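Local coordinates for amide synthase (Vibrio cholerae, PDB 1L5A), which is a nonribosomal peptide synthetase condensation enzyme of vibriobactin biosynthesis that probably catalyses amide bond formation, at residues I127-G131 with Y132-L136; G309-R312 with I313-E317. All coordinates share one frame; numbering follows the deposited sequence.

Both contacts are turns from a loop into a helix, and they follow one another along the chain. Contact 1 leads from strand 117-125 into helix 131-150, in the N-terminal half of the condensation fold. Contact 2 joins helix 291-307 to the short helix 313-319, in the C-terminal half. Their centres lie about 19 Å apart and their nearest atoms about 7 Å, so they do not touch. They share a neighbour, however: Asp130 of contact 1 accepts from the backbone N of Met275 and Val276, while Arg312 of contact 2 gives a hydrogen bond to Val276 O. The chain just before strand 277-282 thus ties the two helix starts together across the V-shaped fold.

Contact 1 of 2, residues I127-G131 with Y132-L136; sequences IVLDG and YGMML
Asp130 caps helix 131-150 by taking the amide hydrogen of Gly133 on OD1, with Asp130 OD1 2.8 Å from Gly133 N and an N-H...O angle of 161°. The donor arrives nearly along the C-O axis of the carboxylate; the first torsion (chi1 50°) sets CG between the backbone N and the carbonyl carbon and turns OD1 toward the start of the helix. The same oxygen also forms a salt bridge with Arg263 NH2, and OD2 accepts from the backbone N of Met275 and of Val276. Both oxygens of this buried side chain are therefore satisfied, and together these bonds fix the rotation of the carboxylate. The backbone carbonyls begin the helical ladder at once: Asp130 O receives Met134 N at 3.1 Å, and Gly131 O receives Met135 N at 3.0 Å. Apolar packing adds to the turn. Leu129 CD1 rests against the backbone of Gly133, 3.6 Å from Gly133 C, while Leu129 CD2 lies 3.8 Å from Met134 SD on a side chain running aslant to it. On the helix itself, Met135 CE sits over one face of the Tyr132 ring, which also meets Phe339. Asp130 and Gly131 end the HHxxxDG signature of condensation domains; the aspartate's bonds to the helix, to Arg263 and to Met275-Val276 are consistent with a structural part in shaping that active-site motif.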
loop_
_atom_site.group_PDB
_atom_site.type_symbol
_atom_site.label_atom_id
_atom_site.label_comp_id
_atom_site.label_asym_id
_atom_site.label_seq_id
_atom_site.Cartn_x
_atom_site.Cartn_y
_atom_site.Cartn_z
ATOM N N ILE A 127 8.897 27.395 -8.568
ATOM C CA ILE A 127 9.840 26.352 -8.211
ATOM C C ILE A 127 9.725 25.871 -6.756
ATOM O O ILE A 127 10.327 24.856 -6.393
ATOM C CB ILE A 127 11.295 26.807 -8.522
ATOM C CG1 ILE A 127 12.217 25.600 -8.620
ATOM C CG2 ILE A 127 11.825 27.722 -7.424
ATOM C CD1 ILE A 127 13.535 25.960 -9.206
ATOM N N VAL A 128 8.979 26.595 -5.923
ATOM C CA VAL A 128 8.766 26.164 -4.533
ATOM C C VAL A 128 7.278 26.136 -4.165
ATOM O O VAL A 128 6.927 25.841 -3.022
ATOM C CB VAL A 128 9.487 27.059 -3.488
ATOM C CG1 VAL A 128 11.009 26.987 -3.686
ATOM C CG2 VAL A 128 8.963 28.472 -3.582
ATOM N N LEU A 129 6.411 26.405 -5.138
ATOM C CA LEU A 129 4.985 26.425 -4.882
ATOM C C LEU A 129 4.131 26.315 -6.150
ATOM O O LEU A 129 4.432 26.957 -7.161
ATOM C CB LEU A 129 4.614 27.727 -4.156
ATOM C CG LEU A 129 3.271 27.701 -3.407
ATOM C CD1 LEU A 129 3.424 26.835 -2.136
ATOM C CD2 LEU A 129 2.831 29.140 -3.039
ATOM N N ASP A 130 3.074 25.499 -6.090
ATOM C CA ASP A 130 2.137 25.361 -7.199
ATOM C C ASP A 130 0.778 25.869 -6.725
ATOM O O ASP A 130 0.672 26.452 -5.649
ATOM C CB ASP A 130 2.018 23.907 -7.692
ATOM C CG ASP A 130 1.761 22.900 -6.566
ATOM O OD1 ASP A 130 0.998 23.219 -5.615
ATOM O OD2 ASP A 130 2.316 21.771 -6.650
ATOM N N GLY A 131 -0.266 25.638 -7.506
ATOM C CA GLY A 131 -1.570 26.137 -7.109
ATOM C C GLY A 131 -2.075 25.582 -5.804
ATOM O O GLY A 131 -2.496 26.316 -4.909
ATOM N N TYR A 132 -2.021 24.265 -5.691
ATOM C CA TYR A 132 -2.505 23.579 -4.504
ATOM C C TYR A 132 -1.714 24.075 -3.275
ATOM O O TYR A 132 -2.292 24.292 -2.195
ATOM C CB TYR A 132 -2.381 22.053 -4.702
ATOM C CG TYR A 132 -3.195 21.223 -3.731
ATOM C CD1 TYR A 132 -4.471 20.760 -4.075
ATOM C CD2 TYR A 132 -2.692 20.895 -2.464
ATOM C CE1 TYR A 132 -5.237 19.980 -3.171
ATOM C CE2 TYR A 132 -3.436 20.128 -1.571
ATOM C CZ TYR A 132 -4.710 19.671 -1.928
ATOM O OH TYR A 132 -5.445 18.905 -1.040
ATOM N N GLY A 133 -0.406 24.264 -3.438
ATOM C CA GLY A 133 0.386 24.766 -2.325
ATOM C C GLY A 133 -0.133 26.138 -1.866
ATOM O O GLY A 133 -0.256 26.418 -0.657
ATOM N N MET A 134 -0.461 26.985 -2.845
ATOM C CA MET A 134 -0.958 28.308 -2.580
ATOM C C MET A 134 -2.229 28.253 -1.744
ATOM O O MET A 134 -2.342 28.941 -0.713
ATOM C CB MET A 134 -1.228 29.044 -3.892
ATOM C CG MET A 134 -1.494 30.538 -3.722
ATOM S SD MET A 134 -0.097 31.495 -2.996
ATOM C CE MET A 134 -0.733 31.884 -1.598
ATOM N N MET A 135 -3.192 27.439 -2.161
ATOM C CA MET A 135 -4.412 27.380 -1.375
ATOM C C MET A 135 -4.139 26.792 0.005
ATOM O O MET A 135 -4.752 27.237 0.977
ATOM C CB MET A 135 -5.534 26.642 -2.127
ATOM C CG MET A 135 -5.635 25.174 -1.955
ATOM S SD MET A 135 -6.389 24.654 -0.396
ATOM C CE MET A 135 -5.773 22.961 -0.467
ATOM N N LEU A 136 -3.217 25.831 0.108
ATOM C CA LEU A 136 -2.878 25.274 1.414
ATOM C C LEU A 136 -2.380 26.419 2.284
ATOM O O LEU A 136 -2.746 26.524 3.447
ATOM C CB LEU A 136 -1.784 24.211 1.319
ATOM C CG LEU A 136 -2.166 22.795 0.875
ATOM C CD1 LEU A 136 -0.918 21.931 0.827
ATOM C CD2 LEU A 136 -3.190 22.187 1.839
#

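Contact 2 of 2, residues G309-R312 with I313-E317; sequences GRYR and IEQIE
Arg312 and Glu314 form the charged pair at the start of helix 313-319, with Arg312 NH1 2.9 Å from Glu314 OE1. The side chains run alongside each other in the same direction, and their guanidinium and carboxylate planes are nearly coplanar, 24° apart. OE1 uses its syn lone pair and meets the guanidinium at its edge, 17° out of that plane. Bends at chi2 and chi3 curl the arginine back to this position beside the first helical turn, where the acidic group would also be favoured by the helix N-terminus. The other amino group of Arg312, NH2, has its stronger outside partner in Val276 O. Among the backbone bonds, Arg312 O receives Ile316 N at 2.9 Å and, weakly, Gln315 N. Asn277 completes the turn from outside: its OD1 accepts from Ile313 N, and its ND2 gives to Tyr311 O and Gly309 O. Apolar contacts gather around Tyr311. The ring swings in beside the helix because chi1 of -160° places CG anti to the backbone N, and there Ile316 CG1 touches the edge near the ring plane, 3.8 Å from Tyr311 CD2. Gln315 CG comes obliquely to the hydroxyl end, 3.4 Å from Tyr311 CZ. The polar ends of both side chains then converge on one carboxylate, Tyr311 OH on Asp319 OD2 and Gln315 NE2 on Asp319 OD1. The whole is a helix N-terminus with Arg312 at the N-cap position, its first amide served by Asn277 of strand 277-282, touching both that strand and, where Tyr311 meets Tyr177, helix 175-189 of the condensation domain.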
loop_
_atom_site.group_PDB
_atom_site.type_symbol
_atom_site.label_atom_id
_atom_site.label_comp_id
_atom_site.label_asym_id
_atom_site.label_seq_id
_atom_site.Cartn_x
_atom_site.Cartn_y
_atom_site.Cartn_z
ATOM N N GLY A 309 0.265 8.623 -11.661
ATOM C CA GLY A 309 0.600 10.036 -11.676
ATOM C C GLY A 309 1.827 10.604 -10.974
ATOM O O GLY A 309 2.222 11.735 -11.255
ATOM N N ARG A 310 2.437 9.847 -10.077
ATOM C CA ARG A 310 3.592 10.331 -9.342
ATOM C C ARG A 310 4.848 10.217 -10.185
ATOM O O ARG A 310 5.918 10.738 -9.807
ATOM C CB ARG A 310 3.738 9.534 -8.035
ATOM C CG ARG A 310 4.822 10.017 -7.111
ATOM C CD ARG A 310 4.637 9.495 -5.703
ATOM N NE ARG A 310 5.504 10.204 -4.761
ATOM C CZ ARG A 310 5.277 10.291 -3.454
ATOM N NH1 ARG A 310 4.206 9.712 -2.919
ATOM N NH2 ARG A 310 6.114 10.956 -2.678
ATOM N N TYR A 311 4.731 9.532 -11.326
ATOM C CA TYR A 311 5.880 9.376 -12.236
ATOM C C TYR A 311 5.962 10.709 -12.998
ATOM O O TYR A 311 5.021 11.133 -13.665
ATOM C CB TYR A 311 5.651 8.187 -13.195
ATOM C CG TYR A 311 6.913 7.623 -13.835
ATOM C CD1 TYR A 311 7.816 6.851 -13.101
ATOM C CD2 TYR A 311 7.210 7.884 -15.175
ATOM C CE1 TYR A 311 8.983 6.354 -13.685
ATOM C CE2 TYR A 311 8.363 7.401 -15.767
ATOM C CZ TYR A 311 9.251 6.637 -15.026
ATOM O OH TYR A 311 10.407 6.187 -15.634
ATOM N N ARG A 312 7.081 11.392 -12.851
ATOM C CA ARG A 312 7.277 12.687 -13.492
ATOM C C ARG A 312 7.242 12.688 -15.025
ATOM O O ARG A 312 7.899 11.876 -15.692
ATOM C CB ARG A 312 8.596 13.286 -12.999
ATOM C CG ARG A 312 8.538 13.810 -11.566
ATOM C CD ARG A 312 8.287 15.287 -11.621
ATOM N NE ARG A 312 7.012 15.698 -11.057
ATOM C CZ ARG A 312 6.286 16.697 -11.545
ATOM N NH1 ARG A 312 6.708 17.371 -12.604
ATOM N NH2 ARG A 312 5.143 17.023 -10.971
ATOM N N ILE A 313 6.471 13.621 -15.574
ATOM C CA ILE A 313 6.359 13.749 -17.016
ATOM C C ILE A 313 7.739 14.054 -17.602
ATOM O O ILE A 313 8.047 13.655 -18.723
ATOM C CB ILE A 313 5.360 14.875 -17.399
ATOM C CG1 ILE A 313 5.138 14.885 -18.915
ATOM C CG2 ILE A 313 5.883 16.234 -16.928
ATOM C CD1 ILE A 313 4.265 13.761 -19.425
ATOM N N GLU A 314 8.579 14.755 -16.847
ATOM C CA GLU A 314 9.917 15.069 -17.330
ATOM C C GLU A 314 10.634 13.761 -17.542
ATOM O O GLU A 314 11.404 13.606 -18.495
ATOM C CB GLU A 314 10.706 15.914 -16.318
ATOM C CG GLU A 314 10.166 17.327 -16.080
ATOM C CD GLU A 314 8.973 17.365 -15.134
ATOM O OE1 GLU A 314 8.688 16.322 -14.504
ATOM O OE2 GLU A 314 8.338 18.442 -15.003
ATOM N N GLN A 315 10.372 12.817 -16.636
ATOM C CA GLN A 315 10.984 11.491 -16.690
ATOM C C GLN A 315 10.437 10.772 -17.918
ATOM O O GLN A 315 11.188 10.151 -18.662
ATOM C CB GLN A 315 10.661 10.687 -15.421
ATOM C CG GLN A 315 11.336 9.316 -15.384
ATOM C CD GLN A 315 12.831 9.463 -15.428
ATOM O OE1 GLN A 315 13.422 10.126 -14.571
ATOM N NE2 GLN A 315 13.460 8.865 -16.431
ATOM N N ILE A 316 9.123 10.859 -18.117
ATOM C CA ILE A 316 8.503 10.250 -19.281
ATOM C C ILE A 316 9.204 10.826 -20.524
ATOM O O ILE A 316 9.617 10.074 -21.398
ATOM C CB ILE A 316 6.983 10.554 -19.366
ATOM C CG1 ILE A 316 6.247 9.919 -18.186
ATOM C CG2 ILE A 316 6.423 10.012 -20.662
ATOM C CD1 ILE A 316 4.728 10.048 -18.266
ATOM N N GLU A 317 9.369 12.145 -20.587
ATOM C CA GLU A 317 10.036 12.744 -21.743
ATOM C C GLU A 317 11.344 11.999 -22.014
ATOM O O GLU A 317 11.614 11.607 -23.159
ATOM C CB GLU A 317 10.329 14.242 -21.532
ATOM C CG GLU A 317 9.093 15.142 -21.384
ATOM C CD GLU A 317 9.452 16.609 -21.107
ATOM O OE1 GLU A 317 10.490 16.869 -20.451
ATOM O OE2 GLU A 317 8.689 17.504 -21.541
#